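Local coordinates for sulfate transporter 4.1, chloroplastic (Arabidopsis thaliana, PDB 7LHV), which cotransports protons and sulfate across a membrane and may take part in regulating sulfate assimilation, at residues 554-559 with 567-572; 186-191 with 339-344. All coordinates share one frame; numbering follows the deposited sequence.

The two contacts belong to different domains of one chain. Interaction 2 comes first in sequence: it joins helices 173-194 and 330-358 within the sulfate permease region, its centre about 12 Å from that of the chain. Interaction 1 follows, in the STAS domain, where helix 542-560 rests against strand 569-575, about 50 Å from the chain centre. Their centres are about 55 Å apart and their nearest atoms about 44 Å, so neither touches the other: one packs membrane-domain helices, the other the STAS domain. A salt bridge from D557, on the helix of interaction 1, to R360 just past helix 330-358 of the second subunit joins the STAS domain of one subunit to the transporter part of the other.

Interaction 1 of 2, residues 554-559 with 567-572; sequences VAVDKY and DRINFV
The Y559 ring meets the backbone and CB of R568: CD2 of Y559 lies 4.1 Å from the backbone N of R568, which approaches the ring obliquely, and CE2 lies against R568 CB. The other flat group, the D567 carboxylate, turns OD1 toward V556 CG2, at 4.1 Å. Both contacts belong to a beta-alpha-beta unit of the STAS domain, in which the chain passes from strand 527-533 through helix 542-560 to strand 569-575; residues 554-559 and 567-572 stand on either side of the loop that follows the helix. The backbones come nearest at Y559 and D567, whose CA atoms are 6.2 Å apart.

R568 does not stack its charged end on the tyrosine. The two side chains run at about a right angle, and the extended arginine carries its CZ to 5.7 Å from Y559 OH, with the guanidinium plane turned 58° from the ring, so the contact is with the base of the arginine. V566, in that loop, also touches the tyrosine.

D567 reaches the helix in a different way. Its CB points away from it, but CG stands opposite the backbone N (chi1 -165°), which brings the carboxylate back toward V556. No hydrogen bond joins the two segments; contact is by van der Waals packing alone, burying 233 Å² summed over both sides. V556 also packs on R600 and I602, while I569 touches V529 on strand 527-533. On the helix, D557 pairs with R600 and with R360 of the second subunit. The apolar meeting that seats the helix on the sheet is made by one methyl of V556: CG2, beside its own backbone N, sits 3.7 Å from I569 CB and 4.2 Å from I569 CG1.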
loop_
_atom_site.group_PDB
_atom_site.type_symbol
_atom_site.label_atom_id
_atom_site.label_comp_id
_atom_site.label_asym_id
_atom_site.label_seq_id
_atom_site.Cartn_x
_atom_site.Cartn_y
_atom_site.Cartn_z
ATOM N N VAL A 554 18.269 -22.787 -12.978
ATOM C CA VAL A 554 17.440 -23.989 -12.916
ATOM C C VAL A 554 17.531 -24.766 -14.224
ATOM O O VAL A 554 17.595 -26.003 -14.229
ATOM C CB VAL A 554 15.986 -23.627 -12.567
ATOM C CG1 VAL A 554 15.161 -24.885 -12.389
ATOM C CG2 VAL A 554 15.944 -22.802 -11.295
ATOM N N ALA A 555 17.538 -24.057 -15.353
ATOM C CA ALA A 555 17.700 -24.718 -16.644
ATOM C C ALA A 555 19.056 -25.408 -16.743
ATOM O O ALA A 555 19.156 -26.524 -17.266
ATOM C CB ALA A 555 17.527 -23.710 -17.778
ATOM N N VAL A 556 20.112 -24.757 -16.250
ATOM C CA VAL A 556 21.440 -25.370 -16.263
ATOM C C VAL A 556 21.465 -26.619 -15.389
ATOM O O VAL A 556 22.069 -27.637 -15.751
ATOM C CB VAL A 556 22.505 -24.348 -15.828
ATOM C CG1 VAL A 556 23.831 -25.036 -15.559
ATOM C CG2 VAL A 556 22.671 -23.279 -16.890
ATOM N N ASP A 557 20.824 -26.557 -14.222
ATOM C CA ASP A 557 20.758 -27.720 -13.342
ATOM C C ASP A 557 20.008 -28.867 -14.006
ATOM O O ASP A 557 20.412 -30.031 -13.897
ATOM C CB ASP A 557 20.094 -27.345 -12.017
ATOM C CG ASP A 557 20.889 -26.321 -11.238
ATOM O OD1 ASP A 557 22.118 -26.242 -11.438
ATOM O OD2 ASP A 557 20.284 -25.593 -10.423
ATOM N N LYS A 558 18.908 -28.558 -14.697
ATOM C CA LYS A 558 18.179 -29.588 -15.430
ATOM C C LYS A 558 19.038 -30.186 -16.536
ATOM O O LYS A 558 19.015 -31.402 -16.764
ATOM C CB LYS A 558 16.890 -29.007 -16.008
ATOM C CG LYS A 558 15.744 -28.922 -15.016
ATOM C CD LYS A 558 14.507 -28.328 -15.664
ATOM C CE LYS A 558 13.321 -28.350 -14.717
ATOM N NZ LYS A 558 12.169 -27.574 -15.252
ATOM N N TYR A 559 19.799 -29.346 -17.243
ATOM C CA TYR A 559 20.684 -29.842 -18.291
ATOM C C TYR A 559 21.748 -30.772 -17.723
ATOM O O TYR A 559 22.041 -31.823 -18.305
ATOM C CB TYR A 559 21.342 -28.670 -19.022
ATOM C CG TYR A 559 20.448 -27.977 -20.024
ATOM C CD1 TYR A 559 19.414 -28.661 -20.651
ATOM C CD2 TYR A 559 20.635 -26.639 -20.341
ATOM C CE1 TYR A 559 18.594 -28.030 -21.569
ATOM C CE2 TYR A 559 19.821 -26.000 -21.257
ATOM C CZ TYR A 559 18.802 -26.700 -21.867
ATOM O OH TYR A 559 17.990 -26.068 -22.780
ATOM N N ASP A 567 25.085 -28.130 -22.116
ATOM C CA ASP A 567 25.133 -26.857 -21.401
ATOM C C ASP A 567 24.967 -25.751 -22.434
ATOM O O ASP A 567 25.889 -25.495 -23.215
ATOM C CB ASP A 567 26.442 -26.706 -20.633
ATOM C CG ASP A 567 26.389 -25.594 -19.602
ATOM O OD1 ASP A 567 25.349 -24.912 -19.515
ATOM O OD2 ASP A 567 27.389 -25.401 -18.881
ATOM N N ARG A 568 23.802 -25.105 -22.442
ATOM C CA ARG A 568 23.490 -24.084 -23.433
ATOM C C ARG A 568 23.298 -22.703 -22.818
ATOM O O ARG A 568 22.702 -21.829 -23.451
ATOM C CB ARG A 568 22.251 -24.485 -24.233
ATOM C CG ARG A 568 22.464 -25.672 -25.154
ATOM C CD ARG A 568 21.206 -25.981 -25.946
ATOM N NE ARG A 568 21.399 -27.094 -26.868
ATOM C CZ ARG A 568 20.454 -27.581 -27.661
ATOM N NH1 ARG A 568 19.232 -27.075 -27.670
ATOM N NH2 ARG A 568 20.745 -28.597 -28.469
ATOM N N ILE A 569 23.785 -22.486 -21.598
ATOM C CA ILE A 569 23.771 -21.174 -20.956
ATOM C C ILE A 569 25.178 -20.936 -20.422
ATOM O O ILE A 569 25.524 -21.411 -19.335
ATOM C CB ILE A 569 22.734 -21.071 -19.834
ATOM C CG1 ILE A 569 21.325 -21.345 -20.358
ATOM C CG2 ILE A 569 22.776 -19.689 -19.207
ATOM C CD1 ILE A 569 20.870 -20.374 -21.412
ATOM N N ASN A 570 25.995 -20.204 -21.179
ATOM C CA ASN A 570 27.340 -19.852 -20.754
ATOM C C ASN A 570 27.490 -18.388 -20.384
ATOM O O ASN A 570 28.274 -18.070 -19.490
ATOM C CB ASN A 570 28.351 -20.182 -21.862
ATOM C CG ASN A 570 28.363 -21.651 -22.220
ATOM O OD1 ASN A 570 28.868 -22.481 -21.467
ATOM N ND2 ASN A 570 27.813 -21.980 -23.382
ATOM N N PHE A 571 26.761 -17.494 -21.049
ATOM C CA PHE A 571 26.809 -16.067 -20.770
ATOM C C PHE A 571 25.394 -15.531 -20.633
ATOM O O PHE A 571 24.497 -15.933 -21.378
ATOM C CB PHE A 571 27.546 -15.301 -21.873
ATOM C CG PHE A 571 28.850 -15.923 -22.281
ATOM C CD1 PHE A 571 30.025 -15.571 -21.646
ATOM C CD2 PHE A 571 28.901 -16.853 -23.303
ATOM C CE1 PHE A 571 31.225 -16.137 -22.019
ATOM C CE2 PHE A 571 30.098 -17.422 -23.680
ATOM C CZ PHE A 571 31.261 -17.063 -23.037
ATOM N N VAL A 572 25.200 -14.626 -19.677
ATOM C CA VAL A 572 23.937 -13.923 -19.500
ATOM C C VAL A 572 24.231 -12.432 -19.520
ATOM O O VAL A 572 25.006 -11.941 -18.695
ATOM C CB VAL A 572 23.229 -14.314 -18.192
ATOM C CG1 VAL A 572 22.083 -13.362 -17.914
ATOM C CG2 VAL A 572 22.722 -15.740 -18.275
#

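Interaction 2 of 2, residues 186-191 with 339-344; sequences GILECI and LITGVA
T341 and A344 are the residues of 339-344 that meet L188 and E189 on helix 173-194. At the start of the segment, L339 faces L158 of helix 153-166 and touches bound sphingosine phosphate. I340 packs on L181 and V185, which precede 186-191 on helix 173-194.

T341 points its CB at the neighbouring helix and offers two branches. With OG1 beside the backbone N (chi1 -61°), the hydroxyl hydrogen-bonds to the carbonyl O of S337, one turn back, and is thereby satisfied within its own helix; its flank rests 3.7 Å from L188 CB and 4.1 Å from L188 CD1. The methyl CG2 lies 3.7 Å from E189 CG, the two side chains running antiparallel alongside each other. The backbones are nearest here, with CA atoms of T341 and E189 6.2 Å apart.

This pair of helices lies inside the transmembrane bundle of the SLC26/SulP fold. Their short segments approach to 9.5 Å between axes, with N-to-C directions 49° apart, and no hydrogen bond joins them.

G342, next along, lies on a face turned from helix 173-194 and also touches bound sphingosine phosphate, while V343 packs on L154 of helix 153-166. A344 then returns to the contact, its CB facing the carboxylate of E189, 4.1 Å from E189 CD. That carboxylate gets there on a stretched-out side chain, and its OE2 accepts a hydrogen bond from N376 ND2 on helix 365-381, so E189 spans three helices. An alanine in place of E189 would probably leave N376 ND2 without this acceptor and open a gap beside the T341 methyl and A344 CB. L372 of helix 365-381 also touches the E189 side chain.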
loop_
_atom_site.group_PDB
_atom_site.type_symbol
_atom_site.label_atom_id
_atom_site.label_comp_id
_atom_site.label_asym_id
_atom_site.label_seq_id
_atom_site.Cartn_x
_atom_site.Cartn_y
_atom_site.Cartn_z
ATOM N N GLY A 186 -10.199 20.537 8.022
ATOM C CA GLY A 186 -9.414 21.660 7.542
ATOM C C GLY A 186 -7.953 21.564 7.932
ATOM O O GLY A 186 -7.067 21.857 7.127
ATOM N N ILE A 187 -7.681 21.148 9.170
ATOM C CA ILE A 187 -6.296 21.000 9.613
ATOM C C ILE A 187 -5.589 19.914 8.811
ATOM O O ILE A 187 -4.447 20.094 8.368
ATOM C CB ILE A 187 -6.243 20.725 11.126
ATOM C CG1 ILE A 187 -6.345 22.036 11.904
ATOM C CG2 ILE A 187 -4.968 19.994 11.497
ATOM C CD1 ILE A 187 -6.570 21.849 13.380
ATOM N N LEU A 188 -6.252 18.773 8.606
ATOM C CA LEU A 188 -5.637 17.701 7.827
ATOM C C LEU A 188 -5.386 18.134 6.390
ATOM O O LEU A 188 -4.343 17.809 5.813
ATOM C CB LEU A 188 -6.510 16.449 7.863
ATOM C CG LEU A 188 -6.397 15.585 9.117
ATOM C CD1 LEU A 188 -7.360 14.417 9.048
ATOM C CD2 LEU A 188 -4.976 15.093 9.298
ATOM N N GLU A 189 -6.330 18.863 5.791
ATOM C CA GLU A 189 -6.146 19.339 4.424
ATOM C C GLU A 189 -4.995 20.330 4.331
ATOM O O GLU A 189 -4.199 20.277 3.389
ATOM C CB GLU A 189 -7.436 19.975 3.913
ATOM C CG GLU A 189 -8.576 19.000 3.730
ATOM C CD GLU A 189 -9.786 19.651 3.107
ATOM O OE1 GLU A 189 -10.679 18.927 2.626
ATOM O OE2 GLU A 189 -9.843 20.896 3.104
ATOM N N CYS A 190 -4.891 21.247 5.296
ATOM C CA CYS A 190 -3.779 22.192 5.289
ATOM C C CYS A 190 -2.446 21.476 5.452
ATOM O O CYS A 190 -1.454 21.841 4.810
ATOM C CB CYS A 190 -3.969 23.236 6.386
ATOM S SG CYS A 190 -4.978 24.646 5.898
ATOM N N ILE A 191 -2.401 20.454 6.310
ATOM C CA ILE A 191 -1.167 19.692 6.495
ATOM C C ILE A 191 -0.792 18.962 5.211
ATOM O O ILE A 191 0.366 18.984 4.779
ATOM C CB ILE A 191 -1.311 18.722 7.680
ATOM C CG1 ILE A 191 -1.100 19.462 9.001
ATOM C CG2 ILE A 191 -0.339 17.566 7.554
ATOM C CD1 ILE A 191 -1.468 18.648 10.215
ATOM N N LEU A 339 -10.991 10.362 6.092
ATOM C CA LEU A 339 -11.800 9.885 4.975
ATOM C C LEU A 339 -12.358 11.046 4.167
ATOM O O LEU A 339 -12.166 11.118 2.946
ATOM C CB LEU A 339 -12.927 8.997 5.495
ATOM C CG LEU A 339 -13.987 8.534 4.501
ATOM C CD1 LEU A 339 -13.354 7.803 3.335
ATOM C CD2 LEU A 339 -14.997 7.648 5.202
ATOM N N ILE A 340 -13.019 11.989 4.841
ATOM C CA ILE A 340 -13.519 13.179 4.160
ATOM C C ILE A 340 -12.384 13.889 3.443
ATOM O O ILE A 340 -12.511 14.266 2.271
ATOM C CB ILE A 340 -14.230 14.110 5.160
ATOM C CG1 ILE A 340 -15.582 13.527 5.568
ATOM C CG2 ILE A 340 -14.402 15.494 4.568
ATOM C CD1 ILE A 340 -16.214 14.233 6.737
ATOM N N THR A 341 -11.240 14.044 4.116
ATOM C CA THR A 341 -10.095 14.680 3.477
ATOM C C THR A 341 -9.699 13.931 2.216
ATOM O O THR A 341 -9.432 14.549 1.178
ATOM C CB THR A 341 -8.918 14.753 4.446
ATOM O OG1 THR A 341 -9.289 15.530 5.591
ATOM C CG2 THR A 341 -7.718 15.393 3.775
ATOM N N GLY A 342 -9.700 12.598 2.273
ATOM C CA GLY A 342 -9.394 11.826 1.083
ATOM C C GLY A 342 -10.321 12.168 -0.063
ATOM O O GLY A 342 -9.879 12.335 -1.203
ATOM N N VAL A 343 -11.612 12.333 0.235
ATOM C CA VAL A 343 -12.567 12.745 -0.788
ATOM C C VAL A 343 -12.112 14.047 -1.430
ATOM O O VAL A 343 -12.051 14.166 -2.661
ATOM C CB VAL A 343 -13.974 12.873 -0.182
ATOM C CG1 VAL A 343 -14.893 13.617 -1.129
ATOM C CG2 VAL A 343 -14.535 11.500 0.143
ATOM N N ALA A 344 -11.733 15.026 -0.606
ATOM C CA ALA A 344 -11.280 16.300 -1.145
ATOM C C ALA A 344 -10.046 16.129 -2.015
ATOM O O ALA A 344 -9.869 16.866 -2.989
ATOM C CB ALA A 344 -10.995 17.281 -0.013
#